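Local coordinates for protein probable endonuclease 4 (Thermotoga maritima, PDB 4HNO) that probably cleaves the DNA backbone at abasic (apurinic or apyrimidinic) sites during base excision repair, using a cluster of three metal ions, at residues A[219-223]-A[232-236]; A[30-34]-A[260-264]; A[198-202]-A[249-255]. Numbering follows the deposited sequence.

Overall arrangement
All three contacts belong to one xylose isomerase-like TIM barrel. Contact 2 joins strands 31-34 and 260-262, far apart in sequence. Contact 3 (198-202 with 249-255) is nested in the loop that contact 2 closes, and contact 1 (219-223 with 232-236) inside contact 3. The centres of contacts 1 and 2 are about 13 Å apart. They share one sheet, and both shape the metal site, supplying His233 and Glu263 as ligands. The centre of contact 3 lies about 18 Å from that of contact 1 and about 19 Å from that of contact 2. It lies in the outer helical layer, away from the metals, and Phe249 and Phe250 connect it to Leu219.

Contact 1. Residues A[219-223]-A[232-236]; sequences LNDSK and RHERI. With MN (manganese (II) ion), chain C.
Lys223 NZ forms a salt bridge with Glu234 OE1 at 3.0 Å, and His233 NE2 binds the manganese ion at 2.1 Å, together with His184 and Asp231. The backbones form an antiparallel hairpin. Asp221 and Glu234 are a hydrogen-bonded pair with CA atoms 4.6 Å apart: Glu234 N to Asp221 O is 2.9 Å, and Asp221 N to Glu234 O is 3.0 Å but weak. Ser222 and His233 form the next, non-hydrogen-bonded pair. Beyond it Lys223 N donates almost straight to Arg232 O at 2.9 Å. A water accepts from Arg232 N and is hydrogen-bonded to Ser222 OG, both at 2.9 Å; Ser222 OG is also hydrogen-bonded to Tyr224 N. Asp221 and Glu234, both t at chi1, share a face, CB to CB 4.0 Å. Asp221 OD1 takes Ser222 N at 2.8 Å, and Asp221 OD2 accepts from Gly237 N and Gly242 N. His233 is m at chi1, and its ND1 donates to Glu263 O. Asn220 OD1 accepts from Glu263 N, and Asn220 ND2 sits over the His233 ring, 3.4 Å from CE1. Leu219 CG packs on Ile236 CD1 at 4.0 Å. This beta hairpin extends a barrel strand into the trinuclear metal site of endonuclease IV.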
ATOM      1  N   LEU A 219       4.526   6.374  -1.467  1.00  8.85           N
ATOM      2  CA  LEU A 219       5.547   7.394  -1.608  1.00  9.25           C
ATOM      3  C   LEU A 219       5.397   8.369  -0.452  1.00  9.26           C
ATOM      4  O   LEU A 219       4.571   9.276  -0.464  1.00 10.58           O
ATOM      5  CB  LEU A 219       5.399   8.092  -2.962  1.00  9.82           C
ATOM      6  CG  LEU A 219       6.662   8.841  -3.360  1.00 11.17           C
ATOM      7  CD1 LEU A 219       7.738   7.866  -3.858  1.00 12.35           C
ATOM      8  CD2 LEU A 219       6.360   9.910  -4.398  1.00 13.06           C
ATOM      9  N   ASN A 220       6.219   8.139   0.568  1.00  8.76           N
ATOM     10  CA  ASN A 220       6.183   8.886   1.818  1.00  8.95           C
ATOM     11  C   ASN A 220       7.602   9.307   2.199  1.00  8.62           C
ATOM     12  O   ASN A 220       8.502   8.470   2.239  1.00  9.04           O
ATOM     13  CB  ASN A 220       5.666   7.986   2.947  1.00  8.52           C
ATOM     14  CG  ASN A 220       4.220   7.567   2.738  1.00  9.06           C
ATOM     15  OD1 ASN A 220       3.378   8.404   2.404  1.00 10.50           O
ATOM     16  ND2 ASN A 220       3.948   6.288   2.952  1.00  8.89           N
ATOM     17  N   ASP A 221       7.809  10.590   2.477  1.00  9.13           N
ATOM     18  CA  ASP A 221       9.058  10.963   3.127  1.00  9.06           C
ATOM     19  C   ASP A 221       8.934  10.516   4.599  1.00  8.74           C
ATOM     20  O   ASP A 221       7.896   9.992   5.030  1.00  8.95           O
ATOM     21  CB  ASP A 221       9.316  12.472   2.934  1.00  9.42           C
ATOM     22  CG  ASP A 221      10.797  12.848   2.900  1.00 10.28           C
ATOM     23  OD1 ASP A 221      11.588  12.209   3.616  1.00 10.33           O
ATOM     24  OD2 ASP A 221      11.139  13.823   2.167  1.00 11.02           O
ATOM     25  N   SER A 222       9.999  10.727   5.357  1.00  9.03           N
ATOM     26  CA  SER A 222      10.044  10.353   6.759  1.00  9.10           C
ATOM     27  C   SER A 222      10.401  11.534   7.647  1.00  9.40           C
ATOM     28  O   SER A 222      11.306  12.306   7.337  1.00  9.65           O
ATOM     29  CB  SER A 222      11.055   9.238   7.006  1.00  9.31           C
ATOM     30  OG  SER A 222      11.013   8.908   8.386  1.00  9.25           O
ATOM     31  N   LYS A 223       9.717  11.632   8.777  1.00  9.35           N
ATOM     32  CA  LYS A 223      10.071  12.617   9.788  1.00  9.49           C
ATOM     33  C   LYS A 223      11.380  12.280  10.499  1.00  9.35           C
ATOM     34  O   LYS A 223      11.890  13.121  11.230  1.00 10.26           O
ATOM     35  CB  LYS A 223       8.942  12.779  10.806  0.60 11.33           C
ATOM     36  CG  LYS A 223       7.752  13.529  10.232  0.60 13.43           C
ATOM     37  CD  LYS A 223       6.740  13.932  11.261  0.60 22.74           C
ATOM     38  CE  LYS A 223       5.646  14.781  10.621  0.60 27.76           C
ATOM     39  NZ  LYS A 223       6.078  16.202  10.427  0.60 34.43           N
ATOM     40  N   ARG A 232       6.523   7.715  11.060  1.00 20.63           N
ATOM     41  CA  ARG A 232       5.922   9.036  10.962  1.00 28.30           C
ATOM     42  C   ARG A 232       6.224   9.603   9.576  1.00 18.19           C
ATOM     43  O   ARG A 232       7.362  10.016   9.263  1.00 11.13           O
ATOM     44  CB  ARG A 232       6.429   9.964  12.077  1.00 35.71           C
ATOM     45  CG  ARG A 232       5.995   9.539  13.482  1.00 38.23           C
ATOM     46  CD  ARG A 232       4.478   9.563  13.639  1.00 39.10           C
ATOM     47  NE  ARG A 232       4.046   9.290  15.010  1.00 39.58           N
ATOM     48  CZ  ARG A 232       3.786   8.077  15.495  1.00 39.71           C
ATOM     49  NH1 ARG A 232       3.915   7.001  14.725  1.00 39.25           N
ATOM     50  NH2 ARG A 232       3.395   7.939  16.756  1.00 39.57           N
ATOM     51  N   HIS A 233       5.188   9.596   8.735  1.00  9.25           N
ATOM     52  CA  HIS A 233       5.341  10.028   7.370  1.00  9.59           C
ATOM     53  C   HIS A 233       5.527  11.544   7.308  1.00  9.75           C
ATOM     54  O   HIS A 233       5.046  12.291   8.162  1.00 10.77           O
ATOM     55  CB  HIS A 233       4.101   9.680   6.540  1.00  9.76           C
ATOM     56  CG  HIS A 233       3.696   8.237   6.564  1.00  9.49           C
ATOM     57  ND1 HIS A 233       2.637   7.791   5.809  1.00 10.18           N
ATOM     58  CD2 HIS A 233       4.125   7.159   7.264  1.00  9.75           C
ATOM     59  CE1 HIS A 233       2.450   6.495   6.040  1.00 10.21           C
ATOM     60  NE2 HIS A 233       3.336   6.089   6.931  1.00  9.83           N
ATOM     61  N   GLU A 234       6.179  11.990   6.247  1.00 10.45           N
ATOM     62  CA  GLU A 234       6.430  13.401   6.018  1.00 10.27           C
ATOM     63  C   GLU A 234       6.149  13.713   4.545  1.00 10.04           C
ATOM     64  O   GLU A 234       6.253  12.855   3.662  1.00 10.52           O
ATOM     65  CB  GLU A 234       7.881  13.749   6.419  1.00 10.65           C
ATOM     66  CG  GLU A 234       8.304  15.211   6.241  1.00 11.23           C
ATOM     67  CD  GLU A 234       7.429  16.167   7.016  1.00 12.64           C
ATOM     68  OE1 GLU A 234       7.891  16.641   8.069  1.00 16.37           O
ATOM     69  OE2 GLU A 234       6.284  16.442   6.572  1.00 13.72           O
ATOM     70  N   ARG A 235       5.803  14.976   4.317  1.00 10.69           N
ATOM     71  CA  ARG A 235       5.589  15.516   2.985  1.00 11.90           C
ATOM     72  C   ARG A 235       6.823  15.340   2.109  1.00 10.99           C
ATOM     73  O   ARG A 235       7.952  15.447   2.578  1.00 10.97           O
ATOM     74  CB  ARG A 235       5.235  17.004   3.102  1.00 13.66           C
ATOM     75  CG  ARG A 235       4.014  17.180   4.004  1.00 18.82           C
ATOM     76  CD  ARG A 235       3.269  18.448   3.846  1.00 23.04           C
ATOM     77  NE  ARG A 235       2.885  18.664   2.468  1.00 24.03           N
ATOM     78  CZ  ARG A 235       2.419  19.821   2.044  1.00 26.14           C
ATOM     79  NH1 ARG A 235       2.263  20.826   2.896  1.00 31.73           N
ATOM     80  NH2 ARG A 235       2.118  19.971   0.778  1.00 26.20           N
ATOM     81  N   ILE A 236       6.600  15.083   0.827  1.00 11.89           N
ATOM     82  CA  ILE A 236       7.698  14.814  -0.094  1.00 11.90           C
ATOM     83  C   ILE A 236       8.666  15.980  -0.108  1.00 12.52           C
ATOM     84  O   ILE A 236       8.290  17.125  -0.387  1.00 13.65           O
ATOM     85  CB  ILE A 236       7.173  14.581  -1.528  1.00 12.63           C
ATOM     86  CG1 ILE A 236       6.174  13.407  -1.579  1.00 12.62           C
ATOM     87  CG2 ILE A 236       8.337  14.369  -2.489  1.00 13.70           C
ATOM     88  CD1 ILE A 236       6.714  12.126  -1.055  1.00 13.41           C
TER
HETATM   89 MN    MN C 302       3.094   4.350   8.149  0.60  9.03          MN
HETATM   90  O   HOH W   1       9.321   7.565  10.324  0.97 10.16           O

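Contact 2. Residues A[30-34]-A[260-264]; sequences NSFQI and WILET. With MN (manganese (II) ion), chain E.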
ATOM      1  N   ASN A  30      -3.412  10.155 -11.434  1.00 13.64           N
ATOM      2  CA  ASN A  30      -3.992   9.172 -12.345  1.00 13.37           C
ATOM      3  C   ASN A  30      -4.067   7.800 -11.676  1.00 13.01           C
ATOM      4  O   ASN A  30      -4.285   6.801 -12.355  1.00 13.97           O
ATOM      5  CB  ASN A  30      -3.204   9.111 -13.663  1.00 14.00           C
ATOM      6  CG  ASN A  30      -1.759   8.721 -13.452  1.00 13.90           C
ATOM      7  OD1 ASN A  30      -1.385   8.208 -12.406  1.00 13.72           O
ATOM      8  ND2 ASN A  30      -0.940   8.973 -14.446  1.00 16.95           N
ATOM      9  N   SER A  31      -3.925   7.797 -10.346  1.00 11.93           N
ATOM     10  CA  SER A  31      -3.918   6.600  -9.522  1.00 11.34           C
ATOM     11  C   SER A  31      -4.503   6.998  -8.170  1.00 10.95           C
ATOM     12  O   SER A  31      -4.505   8.177  -7.823  1.00 11.32           O
ATOM     13  CB  SER A  31      -2.468   6.150  -9.297  1.00 11.64           C
ATOM     14  OG  SER A  31      -1.772   5.944 -10.519  1.00 12.83           O
ATOM     15  N   PHE A  32      -4.959   6.036  -7.372  1.00 10.30           N
ATOM     16  CA  PHE A  32      -5.406   6.362  -6.025  1.00  9.97           C
ATOM     17  C   PHE A  32      -5.454   5.134  -5.149  1.00  9.42           C
ATOM     18  O   PHE A  32      -5.501   3.998  -5.649  1.00  9.72           O
ATOM     19  CB  PHE A  32      -6.797   7.044  -6.006  1.00 10.44           C
ATOM     20  CG  PHE A  32      -7.923   6.221  -6.592  1.00 10.19           C
ATOM     21  CD1 PHE A  32      -8.534   5.229  -5.858  1.00 10.49           C
ATOM     22  CD2 PHE A  32      -8.404   6.500  -7.856  1.00 10.85           C
ATOM     23  CE1 PHE A  32      -9.592   4.511  -6.391  1.00 11.16           C
ATOM     24  CE2 PHE A  32      -9.454   5.787  -8.390  1.00 11.67           C
ATOM     25  CZ  PHE A  32     -10.052   4.802  -7.658  1.00 11.44           C
ATOM     26  N   GLN A  33      -5.476   5.393  -3.846  1.00  9.10           N
ATOM     27  CA  GLN A  33      -5.794   4.388  -2.838  1.00  8.87           C
ATOM     28  C   GLN A  33      -6.949   4.912  -1.999  1.00  9.12           C
ATOM     29  O   GLN A  33      -7.031   6.108  -1.746  1.00 10.03           O
ATOM     30  CB  GLN A  33      -4.566   4.105  -1.971  1.00  9.03           C
ATOM     31  CG  GLN A  33      -4.795   3.089  -0.860  1.00  9.08           C
ATOM     32  CD  GLN A  33      -3.495   2.826  -0.139  1.00  9.07           C
ATOM     33  OE1 GLN A  33      -2.796   1.860  -0.425  1.00 10.14           O
ATOM     34  NE2 GLN A  33      -3.174   3.718   0.779  1.00  9.24           N
ATOM     35  N   ILE A  34      -7.817   4.002  -1.575  1.00  8.60           N
ATOM     36  CA  ILE A  34      -8.944   4.325  -0.707  1.00  9.07           C
ATOM     37  C   ILE A  34      -9.080   3.254   0.351  1.00  8.59           C
ATOM     38  O   ILE A  34      -8.699   2.109   0.154  1.00  9.67           O
ATOM     39  CB  ILE A  34     -10.265   4.414  -1.497  1.00  9.42           C
ATOM     40  CG1 ILE A  34     -10.438   3.227  -2.447  1.00 10.24           C
ATOM     41  CG2 ILE A  34     -10.312   5.714  -2.293  1.00 10.74           C
ATOM     42  CD1 ILE A  34     -11.872   3.032  -2.974  1.00 12.37           C
ATOM     43  N   TRP A 260       2.863   5.378  -7.779  1.00 10.43           N
ATOM     44  CA  TRP A 260       3.338   6.057  -6.570  1.00 10.46           C
ATOM     45  C   TRP A 260       2.135   6.682  -5.888  1.00 10.00           C
ATOM     46  O   TRP A 260       1.497   7.573  -6.444  1.00 12.11           O
ATOM     47  CB  TRP A 260       4.342   7.164  -6.928  1.00 10.65           C
ATOM     48  CG  TRP A 260       5.544   6.692  -7.668  1.00 10.70           C
ATOM     49  CD1 TRP A 260       5.955   5.409  -7.857  1.00 11.09           C
ATOM     50  CD2 TRP A 260       6.496   7.527  -8.359  1.00 11.42           C
ATOM     51  NE1 TRP A 260       7.098   5.394  -8.617  1.00 11.17           N
ATOM     52  CE2 TRP A 260       7.446   6.682  -8.937  1.00 11.59           C
ATOM     53  CE3 TRP A 260       6.618   8.908  -8.545  1.00 12.72           C
ATOM     54  CZ2 TRP A 260       8.503   7.159  -9.717  1.00 12.31           C
ATOM     55  CZ3 TRP A 260       7.675   9.383  -9.308  1.00 13.28           C
ATOM     56  CH2 TRP A 260       8.599   8.509  -9.878  1.00 13.03           C
ATOM     57  N   ILE A 261       1.837   6.215  -4.680  1.00  9.67           N
ATOM     58  CA  ILE A 261       0.671   6.653  -3.942  1.00  9.35           C
ATOM     59  C   ILE A 261       1.137   7.357  -2.665  1.00  9.44           C
ATOM     60  O   ILE A 261       1.750   6.759  -1.789  1.00  9.63           O
ATOM     61  CB  ILE A 261      -0.232   5.459  -3.577  1.00  9.77           C
ATOM     62  CG1 ILE A 261      -0.792   4.790  -4.833  1.00 10.79           C
ATOM     63  CG2 ILE A 261      -1.329   5.890  -2.612  1.00 11.96           C
ATOM     64  CD1 ILE A 261      -1.706   5.655  -5.668  1.00 12.25           C
ATOM     65  N   LEU A 262       0.824   8.642  -2.573  1.00  9.64           N
ATOM     66  CA  LEU A 262       1.166   9.450  -1.409  1.00 10.20           C
ATOM     67  C   LEU A 262       0.296   9.094  -0.214  1.00 10.19           C
ATOM     68  O   LEU A 262      -0.931   9.063  -0.323  1.00 11.14           O
ATOM     69  CB  LEU A 262       0.941  10.918  -1.736  1.00 11.09           C
ATOM     70  CG  LEU A 262       1.761  11.505  -2.871  1.00 12.69           C
ATOM     71  CD1 LEU A 262       1.094  12.767  -3.368  1.00 17.86           C
ATOM     72  CD2 LEU A 262       3.168  11.778  -2.417  1.00 12.92           C
ATOM     73  N   GLU A 263       0.941   8.890   0.936  1.00  9.90           N
ATOM     74  CA  GLU A 263       0.252   8.783   2.229  1.00 10.08           C
ATOM     75  C   GLU A 263       0.848   9.819   3.174  1.00 10.27           C
ATOM     76  O   GLU A 263       1.008   9.607   4.372  1.00 10.91           O
ATOM     77  CB  GLU A 263       0.351   7.397   2.834  1.00  9.44           C
ATOM     78  CG  GLU A 263      -0.052   6.263   1.922  1.00  9.56           C
ATOM     79  CD  GLU A 263       0.176   4.939   2.586  1.00  9.16           C
ATOM     80  OE1 GLU A 263       1.357   4.700   2.982  1.00  8.62           O
ATOM     81  OE2 GLU A 263      -0.777   4.151   2.740  1.00 10.43           O
ATOM     82  N   THR A 264       1.183  10.965   2.614  1.00 11.36           N
ATOM     83  CA  THR A 264       1.882  12.001   3.343  1.00 11.39           C
ATOM     84  C   THR A 264       0.851  12.812   4.143  1.00 12.26           C
ATOM     85  O   THR A 264      -0.355  12.730   3.887  1.00 13.19           O
ATOM     86  CB  THR A 264       2.658  12.876   2.377  1.00 11.96           C
ATOM     87  OG1 THR A 264       1.749  13.309   1.369  1.00 13.82           O
ATOM     88  CG2 THR A 264       3.797  12.125   1.723  1.00 13.12           C
TER
HETATM   89 MN    MN E 304       1.967   2.755   3.535  0.75 11.03          MN
HETATM   90  O   HOH W   2       0.465   2.539   4.759  0.88  8.73           O
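Strands 31-34 and 260-262 meet without a single backbone hydrogen bond between them. They are not sheet neighbours: strand 7-10 pairs in parallel with both. The contact therefore spans two positions of the TIM barrel and is made mainly by side chains in its interior. The strand axes come within 7.0 Å at an angle of 49°, and the closest CA atoms, Phe32 and Ile261, are 6.4 Å apart. Ile261 fills the gap. Its CD1 lies 3.7 Å from both Ser31 CB and Phe32 N, and its CG2 is 3.8 Å from Gln33 CB. Ser31, Gln33 and Ile261 point their CA-to-CB bonds toward the opposite segment, whereas Phe32 points away and packs on helix 20-26. Met216 of strand 214-222 touches both Gln33 and Ile261. At the C-terminal ends of the strands the apolar contact gives way to the metal site. Gln33 is extended, with chi1 and chi2 both t, and its OE1 is hydrogen-bonded to His218 NE2. Its amide thus holds two ligands of the same manganese, which Glu147 and Asp181 also bind. Gln33 NE2 donates to Glu263 OE2 at 3.1 Å, while Glu263 OE1 binds the metal at 2.1 Å.

Contact 3. Residues A[198-202]-A[249-255]; sequences VEALL and FFSFKEI
One face of a regular helix meets a tight bend between two other helices. Segment 198-202 is helical throughout, with Leu202 N hydrogen-bonded to Val198 O at 2.9 Å. Segment 249-255 contains the last part of helix 242-250 and the start of helix 253-256, with Phe252 at the N-cap position between them. The extended psi of Phe252 (124°) turns the chain. The nearest CA atoms are Val198 and Phe249 at 6.4 Å, then Leu202 and Glu254 at 7.9 Å. No hydrogen bond crosses, so the fit depends on shape. The main bump is the ring of Phe252, m at chi1, which enters the hollow bounded by Val198, Glu199 and Leu202. Val198, t at chi1, puts CG1 over the ring face in a CH-pi contact, 3.7 Å from the Phe252 ring centroid. Leu202 CD1 lies 3.7 Å from Phe252 CD2, and Glu199 CG lies 3.6 Å from Phe252 CE2. Val198 CG2 approaches the edge of the Phe249 ring, 4.2 Å from CD1. Leu201 CD2 also reaches that edge, 4.4 Å from Phe249 CE1. Leu202 is the bump in the other direction. Its CD2 rests between Glu254 CB at 3.8 Å and Ile255 CD1 at 3.9 Å. The contact joins helix 195-208 to helices 242-250 and 253-256 in the outer helical layer of the TIM barrel. Ile192 extends the apolar patch over Val198, Leu201 and Phe249. Phe249 and Ile255 reach Ile217 on strand 214-222, while Phe250 stacks on Trp260 and packs against helix 268-284.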
ATOM      1  N   VAL A 198      19.046   1.793  -3.748  1.00 11.36           N
ATOM      2  CA  VAL A 198      17.932   1.470  -4.625  1.00 11.45           C
ATOM      3  C   VAL A 198      18.222   0.203  -5.424  1.00 11.83           C
ATOM      4  O   VAL A 198      17.353  -0.663  -5.564  1.00 11.92           O
ATOM      5  CB  VAL A 198      17.548   2.632  -5.549  1.00 12.15           C
ATOM      6  CG1 VAL A 198      16.307   2.272  -6.377  1.00 12.94           C
ATOM      7  CG2 VAL A 198      17.299   3.901  -4.755  1.00 12.41           C
ATOM      8  N   GLU A 199      19.443   0.065  -5.926  1.00 12.79           N
ATOM      9  CA  GLU A 199      19.818  -1.136  -6.647  1.00 13.60           C
ATOM     10  C   GLU A 199      19.648  -2.363  -5.755  1.00 13.01           C
ATOM     11  O   GLU A 199      19.124  -3.385  -6.188  1.00 13.57           O
ATOM     12  CB  GLU A 199      21.250  -1.017  -7.162  1.00 16.10           C
ATOM     13  CG  GLU A 199      21.387  -0.003  -8.285  1.00 21.92           C
ATOM     14  CD  GLU A 199      22.819   0.377  -8.609  1.00 29.49           C
ATOM     15  OE1 GLU A 199      23.738   0.078  -7.811  1.00 29.92           O
ATOM     16  OE2 GLU A 199      23.019   0.996  -9.676  1.00 31.40           O
ATOM     17  N   ALA A 200      20.082  -2.255  -4.500  1.00 12.58           N
ATOM     18  CA  ALA A 200      19.954  -3.366  -3.560  1.00 13.21           C
ATOM     19  C   ALA A 200      18.498  -3.710  -3.294  1.00 11.50           C
ATOM     20  O   ALA A 200      18.133  -4.883  -3.221  1.00 12.31           O
ATOM     21  CB  ALA A 200      20.683  -3.063  -2.252  1.00 14.06           C
ATOM     22  N   LEU A 201      17.667  -2.683  -3.157  1.00 11.37           N
ATOM     23  CA  LEU A 201      16.234  -2.887  -2.946  1.00 10.36           C
ATOM     24  C   LEU A 201      15.634  -3.635  -4.138  1.00 10.37           C
ATOM     25  O   LEU A 201      14.889  -4.608  -3.972  1.00 10.30           O
ATOM     26  CB  LEU A 201      15.561  -1.536  -2.737  1.00 10.25           C
ATOM     27  CG  LEU A 201      14.033  -1.562  -2.681  1.00  9.87           C
ATOM     28  CD1 LEU A 201      13.538  -2.407  -1.532  1.00 11.83           C
ATOM     29  CD2 LEU A 201      13.508  -0.162  -2.612  1.00 11.39           C
ATOM     30  N   LEU A 202      15.928  -3.166  -5.343  1.00 10.84           N
ATOM     31  CA  LEU A 202      15.390  -3.802  -6.537  1.00 11.51           C
ATOM     32  C   LEU A 202      15.882  -5.233  -6.686  1.00 11.56           C
ATOM     33  O   LEU A 202      15.116  -6.122  -7.050  1.00 11.71           O
ATOM     34  CB  LEU A 202      15.725  -2.976  -7.786  1.00 12.48           C
ATOM     35  CG  LEU A 202      14.989  -1.640  -7.884  1.00 13.15           C
ATOM     36  CD1 LEU A 202      15.585  -0.777  -8.979  1.00 15.91           C
ATOM     37  CD2 LEU A 202      13.511  -1.856  -8.129  1.00 14.68           C
ATOM     38  N   PHE A 249      15.766   7.809  -6.157  1.00 12.09           N
ATOM     39  CA  PHE A 249      14.745   6.761  -6.274  1.00 11.75           C
ATOM     40  C   PHE A 249      13.988   6.866  -7.597  1.00 11.91           C
ATOM     41  O   PHE A 249      13.793   5.865  -8.274  1.00 12.26           O
ATOM     42  CB  PHE A 249      13.805   6.938  -5.093  1.00 10.94           C
ATOM     43  CG  PHE A 249      12.765   5.860  -4.926  1.00 10.53           C
ATOM     44  CD1 PHE A 249      13.120   4.549  -4.654  1.00 11.70           C
ATOM     45  CD2 PHE A 249      11.420   6.194  -4.905  1.00 10.76           C
ATOM     46  CE1 PHE A 249      12.158   3.583  -4.406  1.00 11.57           C
ATOM     47  CE2 PHE A 249      10.463   5.227  -4.652  1.00 11.78           C
ATOM     48  CZ  PHE A 249      10.842   3.929  -4.397  1.00 10.99           C
ATOM     49  N   PHE A 250      13.597   8.078  -7.970  1.00 11.77           N
ATOM     50  CA  PHE A 250      12.801   8.300  -9.164  1.00 12.79           C
ATOM     51  C   PHE A 250      13.567   7.998 -10.439  1.00 13.71           C
ATOM     52  O   PHE A 250      12.964   7.819 -11.497  1.00 15.50           O
ATOM     53  CB  PHE A 250      12.358   9.759  -9.266  1.00 13.30           C
ATOM     54  CG  PHE A 250      11.415  10.232  -8.183  1.00 12.77           C
ATOM     55  CD1 PHE A 250      10.668   9.365  -7.411  1.00 13.47           C
ATOM     56  CD2 PHE A 250      11.278  11.596  -7.976  1.00 13.52           C
ATOM     57  CE1 PHE A 250       9.801   9.869  -6.457  1.00 13.10           C
ATOM     58  CE2 PHE A 250      10.425  12.089  -7.026  1.00 14.30           C
ATOM     59  CZ  PHE A 250       9.683  11.231  -6.263  1.00 14.03           C
ATOM     60  N   SER A 251      14.892   7.990 -10.362  1.00 13.79           N
ATOM     61  CA  SER A 251      15.714   7.839 -11.558  1.00 14.86           C
ATOM     62  C   SER A 251      15.687   6.428 -12.130  1.00 14.94           C
ATOM     63  O   SER A 251      16.078   6.227 -13.274  1.00 16.33           O
ATOM     64  CB  SER A 251      17.156   8.272 -11.278  1.00 15.45           C
ATOM     65  OG  SER A 251      17.855   7.325 -10.497  1.00 17.15           O
ATOM     66  N   PHE A 252      15.208   5.461 -11.358  1.00 14.05           N
ATOM     67  CA  PHE A 252      15.154   4.079 -11.812  1.00 14.12           C
ATOM     68  C   PHE A 252      13.881   3.810 -12.577  1.00 14.56           C
ATOM     69  O   PHE A 252      12.779   4.021 -12.075  1.00 14.17           O
ATOM     70  CB  PHE A 252      15.270   3.138 -10.615  1.00 14.28           C
ATOM     71  CG  PHE A 252      16.654   3.069 -10.057  1.00 14.44           C
ATOM     72  CD1 PHE A 252      17.127   4.077  -9.231  1.00 14.72           C
ATOM     73  CD2 PHE A 252      17.493   2.028 -10.385  1.00 15.41           C
ATOM     74  CE1 PHE A 252      18.414   4.031  -8.734  1.00 15.70           C
ATOM     75  CE2 PHE A 252      18.772   1.977  -9.880  1.00 16.96           C
ATOM     76  CZ  PHE A 252      19.232   2.981  -9.057  1.00 16.77           C
ATOM     77  N   LYS A 253      14.017   3.324 -13.803  1.00 16.12           N
ATOM     78  CA  LYS A 253      12.850   3.010 -14.611  1.00 17.97           C
ATOM     79  C   LYS A 253      11.954   1.941 -13.942  1.00 15.43           C
ATOM     80  O   LYS A 253      10.732   1.996 -14.081  1.00 15.51           O
ATOM     81  CB  LYS A 253      13.270   2.582 -16.016  1.00 24.20           C
ATOM     82  CG  LYS A 253      13.757   3.745 -16.883  1.00 31.69           C
ATOM     83  CD  LYS A 253      12.626   4.725 -17.192  1.00 39.99           C
ATOM     84  CE  LYS A 253      13.064   5.798 -18.175  1.00 44.16           C
ATOM     85  NZ  LYS A 253      12.138   6.965 -18.159  1.00 42.46           N
ATOM     86  N   GLU A 254      12.557   0.998 -13.218  1.00 14.68           N
ATOM     87  CA  GLU A 254      11.793  -0.024 -12.515  1.00 14.44           C
ATOM     88  C   GLU A 254      10.831   0.615 -11.506  1.00 13.78           C
ATOM     89  O   GLU A 254       9.724   0.120 -11.290  1.00 15.31           O
ATOM     90  CB  GLU A 254      12.717  -0.999 -11.782  1.00 17.73           C
ATOM     91  CG  GLU A 254      13.611  -1.827 -12.687  1.00 21.06           C
ATOM     92  CD  GLU A 254      14.962  -1.181 -12.971  1.00 23.34           C
ATOM     93  OE1 GLU A 254      15.128   0.048 -12.787  1.00 21.28           O
ATOM     94  OE2 GLU A 254      15.866  -1.922 -13.386  1.00 31.01           O
ATOM     95  N   ILE A 255      11.267   1.708 -10.891  1.00 12.67           N
ATOM     96  CA  ILE A 255      10.455   2.441  -9.932  1.00 11.88           C
ATOM     97  C   ILE A 255       9.374   3.262 -10.637  1.00 12.23           C
ATOM     98  O   ILE A 255       8.216   3.277 -10.230  1.00 12.46           O
ATOM     99  CB  ILE A 255      11.367   3.309  -9.042  1.00 11.88           C
ATOM    100  CG1 ILE A 255      12.326   2.423  -8.217  1.00 12.86           C
ATOM    101  CG2 ILE A 255      10.566   4.234  -8.150  1.00 12.59           C
ATOM    102  CD1 ILE A 255      11.650   1.460  -7.270  1.00 13.28           C
TER